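Local coordinates for protein pectate lyase II (Xanthomonas campestris pv. campestris, PDB 2QX3) that probably cleaves the pectate of plant cell walls by eliminative lysis, as a secreted polysaccharide lyase of family 1 built on a right-handed parallel beta helix, at residues A63-I68 with G87-G92; T75-N80 with I99-I104; I241-F246 with Y306-A311. All coordinates share one frame; numbering follows the deposited sequence.

Contact 1. Residues A63-I68 with G87-G92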
# COMPACT_ATOMS: atom_id res chain seq x y z
N ALA A 63 -6.12 10.91 15.46
CA ALA A 63 -5.15 9.96 14.91
C ALA A 63 -3.89 9.84 15.77
O ALA A 63 -3.44 10.81 16.39
CB ALA A 63 -4.76 10.33 13.47
N LYS A 64 -3.35 8.63 15.80
CA LYS A 64 -2.06 8.34 16.41
C LYS A 64 -1.12 7.92 15.27
O LYS A 64 -1.26 6.82 14.71
CB LYS A 64 -2.21 7.24 17.46
CG LYS A 64 -2.93 7.71 18.73
CD LYS A 64 -3.60 6.57 19.51
CE LYS A 64 -2.77 5.31 19.63
NZ LYS A 64 -3.47 4.17 20.33
N THR A 65 -0.20 8.80 14.93
CA THR A 65 0.63 8.64 13.74
C THR A 65 2.08 9.05 14.02
O THR A 65 2.35 10.14 14.57
CB THR A 65 0.07 9.45 12.55
OG1 THR A 65 -1.32 9.16 12.38
CG2 THR A 65 0.83 9.15 11.24
N VAL A 66 3.00 8.17 13.66
CA VAL A 66 4.41 8.46 13.70
C VAL A 66 4.81 9.11 12.38
O VAL A 66 4.32 8.73 11.31
CB VAL A 66 5.24 7.18 13.97
CG1 VAL A 66 6.74 7.46 13.90
CG2 VAL A 66 4.89 6.60 15.32
N GLN A 67 5.70 10.09 12.47
CA GLN A 67 6.12 10.88 11.31
C GLN A 67 7.61 10.79 11.05
O GLN A 67 8.40 11.09 11.94
CB GLN A 67 5.83 12.35 11.59
CG GLN A 67 4.89 12.98 10.64
CD GLN A 67 4.74 14.46 10.93
OE1 GLN A 67 5.56 15.07 11.63
NE2 GLN A 67 3.69 15.05 10.38
N ILE A 68 7.98 10.38 9.84
CA ILE A 68 9.34 10.60 9.35
C ILE A 68 9.22 11.74 8.35
O ILE A 68 8.71 11.56 7.24
CB ILE A 68 9.94 9.35 8.68
CG1 ILE A 68 10.08 8.21 9.69
CG2 ILE A 68 11.30 9.67 8.05
CD1 ILE A 68 10.29 6.84 9.05
N GLY A 87 -0.22 4.59 13.12
CA GLY A 87 0.19 4.56 11.72
C GLY A 87 1.51 5.29 11.52
O GLY A 87 2.08 5.83 12.47
N ILE A 88 1.98 5.31 10.28
CA ILE A 88 3.29 5.84 9.93
C ILE A 88 3.15 6.71 8.68
O ILE A 88 2.54 6.27 7.69
CB ILE A 88 4.32 4.69 9.67
CG1 ILE A 88 4.52 3.81 10.91
CG2 ILE A 88 5.66 5.25 9.19
CD1 ILE A 88 5.06 2.44 10.59
N ARG A 89 3.67 7.93 8.73
CA ARG A 89 3.76 8.80 7.56
C ARG A 89 5.22 9.06 7.24
O ARG A 89 6.03 9.27 8.15
CB ARG A 89 3.11 10.17 7.83
CG ARG A 89 1.60 10.23 7.77
CD ARG A 89 1.11 11.63 8.22
NE ARG A 89 1.26 12.66 7.18
CZ ARG A 89 1.23 13.98 7.41
NH1 ARG A 89 1.35 14.83 6.40
NH2 ARG A 89 1.09 14.46 8.64
N VAL A 90 5.55 9.02 5.95
CA VAL A 90 6.83 9.53 5.47
C VAL A 90 6.61 10.71 4.53
O VAL A 90 5.99 10.57 3.47
CB VAL A 90 7.63 8.44 4.72
CG1 VAL A 90 8.94 9.00 4.20
CG2 VAL A 90 7.88 7.25 5.64
N VAL A 91 7.11 11.87 4.93
CA VAL A 91 6.71 13.10 4.28
C VAL A 91 7.87 14.01 3.86
O VAL A 91 8.89 14.16 4.56
CB VAL A 91 5.56 13.83 5.08
CG1 VAL A 91 6.06 14.31 6.43
CG2 VAL A 91 4.92 14.96 4.28
N GLY A 92 7.71 14.58 2.66
CA GLY A 92 8.63 15.57 2.09
C GLY A 92 9.96 15.03 1.60
O GLY A 92 10.04 13.99 0.95
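Thr-65 and Arg-89 meet on the outer face of two parallel strands, 65-68 and 87-91, which are neighbouring rungs in one sheet of the right-handed parallel beta helix of pectate lyases. The register is straight: Thr-65 lies beside Gly-87, Val-66 beside Ile-88, Gln-67 beside Arg-89 and Ile-68 beside Val-90. Five backbone hydrogen bonds join the rungs, running from Gly-87 N to Lys-64 O at one end to Val-91 N to Ile-68 O at the other. Paired residues share a face, so the side chains on each face line up from rung to rung. On the inward face Val-66, Ile-68, Ile-88 and Val-90 form an aliphatic ladder. Ile-68 and Val-90 lie side by side and point the same way, with Ile-68 CD1 4.2 Å from Val-90 CG2. Helix 23-32, which caps this end of the solenoid, touches Val-66 through Phe-23, Gln-27 and Ile-30, and Ile-30 also touches Ile-68.

The other face is polar. Thr-65 turns CG2 anti to the backbone N, and this methyl rests 3.7 Å from Arg-89 CG, the two side chains crossing at a slant. No side chain rises at Gly-87, whose neighbour across the rung is Thr-65. The arginine then bends at chi3 (78°), and its NH1 forms a salt bridge with Glu-119 on the strand beyond. Gln-67 runs alongside in the same direction. Its amide plane is turned 64° from that of the guanidinium, and it approaches the group obliquely. Where they come closest, Gln-67 NE2 stands 3.2 Å from Arg-89 NH2, a meeting of two donors rather than a hydrogen bond.

Contact 2. Residues T75-N80 with I99-I104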
# COMPACT_ATOMS: atom_id res chain seq x y z
N THR A 75 15.04 2.53 8.87
CA THR A 75 14.21 1.33 8.94
C THR A 75 13.29 1.36 10.15
O THR A 75 13.74 1.58 11.28
CB THR A 75 15.07 0.05 8.99
OG1 THR A 75 15.95 0.02 7.86
CG2 THR A 75 14.18 -1.18 8.98
N ILE A 76 12.00 1.15 9.92
CA ILE A 76 11.08 0.82 10.99
C ILE A 76 10.70 -0.64 10.83
O ILE A 76 10.11 -1.03 9.82
CB ILE A 76 9.80 1.69 10.95
CG1 ILE A 76 10.16 3.16 11.19
CG2 ILE A 76 8.80 1.21 12.00
CD1 ILE A 76 9.04 4.13 10.91
N LYS A 77 11.05 -1.46 11.82
CA LYS A 77 10.70 -2.87 11.80
C LYS A 77 10.00 -3.34 13.07
O LYS A 77 10.46 -3.04 14.18
CB LYS A 77 11.93 -3.73 11.51
CG LYS A 77 11.57 -5.15 11.10
CD LYS A 77 12.75 -5.89 10.50
CE LYS A 77 12.32 -7.28 10.09
NZ LYS A 77 11.60 -7.98 11.18
N GLY A 78 8.90 -4.08 12.91
CA GLY A 78 8.21 -4.67 14.03
C GLY A 78 8.94 -5.92 14.45
O GLY A 78 9.35 -6.73 13.62
N ALA A 79 9.13 -6.08 15.76
CA ALA A 79 9.55 -7.36 16.31
C ALA A 79 8.44 -8.40 16.04
O ALA A 79 7.29 -8.03 15.79
CB ALA A 79 9.83 -7.24 17.80
N ASN A 80 8.79 -9.68 16.04
CA ASN A 80 7.79 -10.72 15.87
C ASN A 80 6.80 -10.68 17.02
O ASN A 80 7.20 -10.54 18.18
CB ASN A 80 8.43 -12.10 15.76
CG ASN A 80 9.22 -12.27 14.47
OD1 ASN A 80 10.37 -12.70 14.51
ND2 ASN A 80 8.61 -11.94 13.34
N ILE A 99 9.83 0.10 5.85
CA ILE A 99 8.81 -0.18 6.85
C ILE A 99 8.44 -1.65 6.72
O ILE A 99 7.90 -2.06 5.69
CB ILE A 99 7.55 0.68 6.65
CG1 ILE A 99 7.92 2.18 6.64
CG2 ILE A 99 6.50 0.33 7.71
CD1 ILE A 99 6.80 3.10 6.14
N GLN A 100 8.69 -2.42 7.78
CA GLN A 100 8.69 -3.87 7.67
C GLN A 100 8.17 -4.56 8.92
O GLN A 100 8.42 -4.11 10.03
CB GLN A 100 10.12 -4.33 7.40
CG GLN A 100 10.25 -5.72 6.81
CD GLN A 100 11.67 -5.97 6.36
OE1 GLN A 100 12.61 -5.72 7.10
NE2 GLN A 100 11.83 -6.48 5.14
N ASN A 101 7.45 -5.67 8.72
CA ASN A 101 6.97 -6.54 9.80
C ASN A 101 6.10 -5.84 10.85
O ASN A 101 6.06 -6.25 12.02
CB ASN A 101 8.15 -7.31 10.45
CG ASN A 101 7.73 -8.69 10.96
OD1 ASN A 101 7.06 -9.45 10.27
ND2 ASN A 101 8.11 -9.00 12.20
N MET A 102 5.38 -4.79 10.42
CA MET A 102 4.47 -4.08 11.31
C MET A 102 3.05 -4.64 11.17
O MET A 102 2.58 -4.91 10.06
CB MET A 102 4.47 -2.57 11.03
CG MET A 102 5.75 -1.83 11.44
SD MET A 102 6.01 -1.77 13.22
CE MET A 102 4.81 -0.54 13.75
N THR A 103 2.38 -4.83 12.30
CA THR A 103 0.96 -5.18 12.30
C THR A 103 0.22 -3.95 12.79
O THR A 103 0.41 -3.53 13.95
CB THR A 103 0.64 -6.39 13.19
OG1 THR A 103 1.33 -7.55 12.71
CG2 THR A 103 -0.88 -6.66 13.21
N ILE A 104 -0.59 -3.38 11.91
CA ILE A 104 -1.22 -2.09 12.12
C ILE A 104 -2.73 -2.23 11.91
O ILE A 104 -3.19 -2.45 10.78
CB ILE A 104 -0.65 -1.02 11.14
CG1 ILE A 104 0.87 -0.87 11.32
CG2 ILE A 104 -1.37 0.33 11.30
CD1 ILE A 104 1.55 -0.13 10.18
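With CG anti to the backbone N in both Gln-100 (chi1 -161°) and one of the two modelled conformers of Lys-77 (chi1 -164°), the two side chains leave the same face of adjacent parallel strands and slant across each other. In that conformer, and so only tentatively, Lys-77 CE comes to 3.4 Å from Gln-100 OE1. The glutamine's NE2 is hydrogen-bonded to Asp-132 OD2 on the next rung.

These are successive turns of the parallel beta helix at the point where a strand breaks into a bend. Backbone bonds from Gln-100 N to Ile-76 O and from Gly-78 N to Gln-100 O carry the ladder up to it. Asn-101 then adopts a left-handed helical conformation (phi 58°), and its side chain takes over the pairing: Asn-101 ND2 gives a hydrogen bond to Gly-78 O at 3.0 Å. That oxygen lies almost in the plane of the donating amide, yet the N-H approaches from above the carbonyl plane. On the inward side Met-102, folded at chi2 and chi3, brings SD to 3.7 Å from Gly-78 N.

Asn-101 OD1 accepts from Gly-325 N in the C-terminal tail. Both ends of this buried amide are thus engaged, which should fix its rotation and tie the tail to the bend.

Contact 3. Residues I241-F246 with Y306-A311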
# COMPACT_ATOMS: atom_id res chain seq x y z
N ILE A 241 0.31 -5.38 -15.50
CA ILE A 241 -0.39 -6.29 -14.61
C ILE A 241 -0.06 -7.73 -15.02
O ILE A 241 -0.57 -8.25 -16.01
CB ILE A 241 -1.92 -6.02 -14.64
CG1 ILE A 241 -2.20 -4.53 -14.38
CG2 ILE A 241 -2.65 -6.90 -13.64
CD1 ILE A 241 -3.66 -4.12 -14.43
N GLU A 242 0.80 -8.37 -14.22
CA GLU A 242 1.45 -9.62 -14.62
C GLU A 242 1.29 -10.72 -13.57
O GLU A 242 1.54 -10.49 -12.40
CB GLU A 242 2.94 -9.34 -14.88
CG GLU A 242 3.73 -10.55 -15.34
CD GLU A 242 5.19 -10.22 -15.65
OE1 GLU A 242 5.87 -11.11 -16.18
OE2 GLU A 242 5.65 -9.09 -15.37
N SER A 243 0.87 -11.91 -14.01
CA SER A 243 0.84 -13.11 -13.16
C SER A 243 0.27 -12.94 -11.75
O SER A 243 0.79 -13.52 -10.78
CB SER A 243 2.24 -13.74 -13.06
OG SER A 243 2.75 -14.03 -14.35
N ASN A 244 -0.81 -12.16 -11.64
CA ASN A 244 -1.60 -12.10 -10.41
C ASN A 244 -2.60 -13.26 -10.36
O ASN A 244 -2.90 -13.87 -11.38
CB ASN A 244 -2.34 -10.77 -10.34
CG ASN A 244 -1.41 -9.57 -10.34
OD1 ASN A 244 -0.79 -9.26 -9.32
ND2 ASN A 244 -1.31 -8.90 -11.47
N TYR A 245 -3.12 -13.54 -9.16
CA TYR A 245 -4.19 -14.51 -8.96
C TYR A 245 -5.44 -13.74 -8.51
O TYR A 245 -5.46 -13.16 -7.41
CB TYR A 245 -3.76 -15.50 -7.88
CG TYR A 245 -4.55 -16.80 -7.79
CD1 TYR A 245 -3.94 -18.02 -8.10
CD2 TYR A 245 -5.87 -16.82 -7.35
CE1 TYR A 245 -4.63 -19.23 -8.00
CE2 TYR A 245 -6.58 -18.02 -7.24
CZ TYR A 245 -5.95 -19.22 -7.57
OH TYR A 245 -6.63 -20.41 -7.46
N PHE A 246 -6.47 -13.73 -9.37
CA PHE A 246 -7.76 -13.06 -9.08
C PHE A 246 -8.88 -14.07 -8.80
O PHE A 246 -9.07 -15.01 -9.57
CB PHE A 246 -8.22 -12.19 -10.25
CG PHE A 246 -7.27 -11.08 -10.62
CD1 PHE A 246 -6.28 -11.29 -11.58
CD2 PHE A 246 -7.41 -9.81 -10.06
CE1 PHE A 246 -5.42 -10.25 -11.94
CE2 PHE A 246 -6.56 -8.76 -10.43
CZ PHE A 246 -5.56 -8.99 -11.37
N TYR A 306 13.40 -9.10 -12.02
CA TYR A 306 12.45 -9.70 -11.09
C TYR A 306 12.15 -11.14 -11.47
O TYR A 306 12.27 -11.52 -12.63
CB TYR A 306 11.15 -8.88 -11.04
CG TYR A 306 10.37 -8.83 -12.34
CD1 TYR A 306 10.77 -8.00 -13.39
CD2 TYR A 306 9.21 -9.60 -12.52
CE1 TYR A 306 10.04 -7.94 -14.59
CE2 TYR A 306 8.48 -9.55 -13.70
CZ TYR A 306 8.91 -8.72 -14.73
OH TYR A 306 8.19 -8.66 -15.90
N THR A 307 11.77 -11.95 -10.49
CA THR A 307 11.42 -13.34 -10.78
C THR A 307 9.95 -13.58 -10.48
O THR A 307 9.45 -13.24 -9.40
CB THR A 307 12.29 -14.38 -10.03
OG1 THR A 307 11.74 -14.59 -8.72
CG2 THR A 307 13.75 -13.94 -9.91
N VAL A 308 9.27 -14.18 -11.45
CA VAL A 308 7.83 -14.37 -11.41
C VAL A 308 7.48 -15.74 -10.83
O VAL A 308 8.01 -16.76 -11.26
CB VAL A 308 7.24 -14.21 -12.83
CG1 VAL A 308 5.73 -14.44 -12.82
CG2 VAL A 308 7.58 -12.83 -13.39
N THR A 309 6.62 -15.74 -9.82
CA THR A 309 5.96 -16.96 -9.34
C THR A 309 4.92 -17.29 -10.40
O THR A 309 4.17 -16.39 -10.82
CB THR A 309 5.24 -16.71 -7.98
OG1 THR A 309 6.17 -16.19 -7.02
CG2 THR A 309 4.62 -17.99 -7.43
N PRO A 310 4.88 -18.55 -10.87
CA PRO A 310 3.81 -18.96 -11.79
C PRO A 310 2.45 -18.54 -11.24
O PRO A 310 2.17 -18.78 -10.06
CB PRO A 310 3.95 -20.48 -11.82
CG PRO A 310 5.41 -20.70 -11.63
CD PRO A 310 5.83 -19.66 -10.62
N ALA A 311 1.64 -17.90 -12.08
CA ALA A 311 0.37 -17.30 -11.65
C ALA A 311 -0.55 -18.22 -10.85
O ALA A 311 -1.16 -17.78 -9.88
CB ALA A 311 -0.37 -16.70 -12.85
O HOH W 1 2.84 -16.65 -14.66
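Glu-242 and Tyr-306 supply the direct hydrogen bond of this contact, in which the tyrosine OH donates to Glu-242 OE2 at 2.6 Å. The side chains approach from opposite directions. Glu-242 is extended, with CG anti to its N (chi1 -178°), and presents the syn lone pair of OE2 at the ring's edge; carboxylate and ring stand nearly perpendicular, at 87°. The same oxygen also bonds to NE2 of His-217 on the preceding rung, and that imidazole meets the Tyr-306 ring edge-to-face.

A second polar link is made through water. The molecule lies 2.6 Å from Ser-243 OG and accepts from Ala-311 N at 3.1 Å, bridging the bend to the outer segment.

Methyl groups pack between the polar links. Val-308 straddles two residues in van der Waals contact with their oxygens, turning CG1 to Ser-243 OG at 3.4 Å and CG2 to Glu-242 OE1 at 3.7 Å. The apolar contact is that of Ala-311 CB on Ser-243 CA, at 3.8 Å. Close by, Ala-311 O approaches the edge of the Tyr-245 ring, near the ring plane and 3.3 Å from CD1.

Residues 241-246 form a bend between two strands of the parallel beta helix, with Ser-243 at positive phi (46°), and 306-311 belong to the C-terminal loop leading into helix 314-321, which lies along the outside. With two donors gathered on one oxygen, the Glu-242 carboxylate is held in orientation and probably stays ionised, so the loop is fastened to the solenoid through a shared acceptor, a water and a few methyl groups.

How the contacts relate
Contacts 1 and 2 interlock near one end of the beta helix, their centres about 14 Å apart. Their segments alternate along the chain, since each turn passes through the sheet of contact 1 and then that of contact 2: 63-68, 75-80, 87-92, 99-104. These two sheets meet inside the solenoid, where Ile-68 CD1 lies 3.5 Å from Ile-76 CD1. Contact 3 comes later in the chain, across the chain's centre from contact 1, its centre about 31 Å from that of contact 1 and about 25 Å from that of contact 2. Contacts 1 and 2 thus stack successive coils near one end of the solenoid, while contact 3 holds the C-terminal loop on its outside.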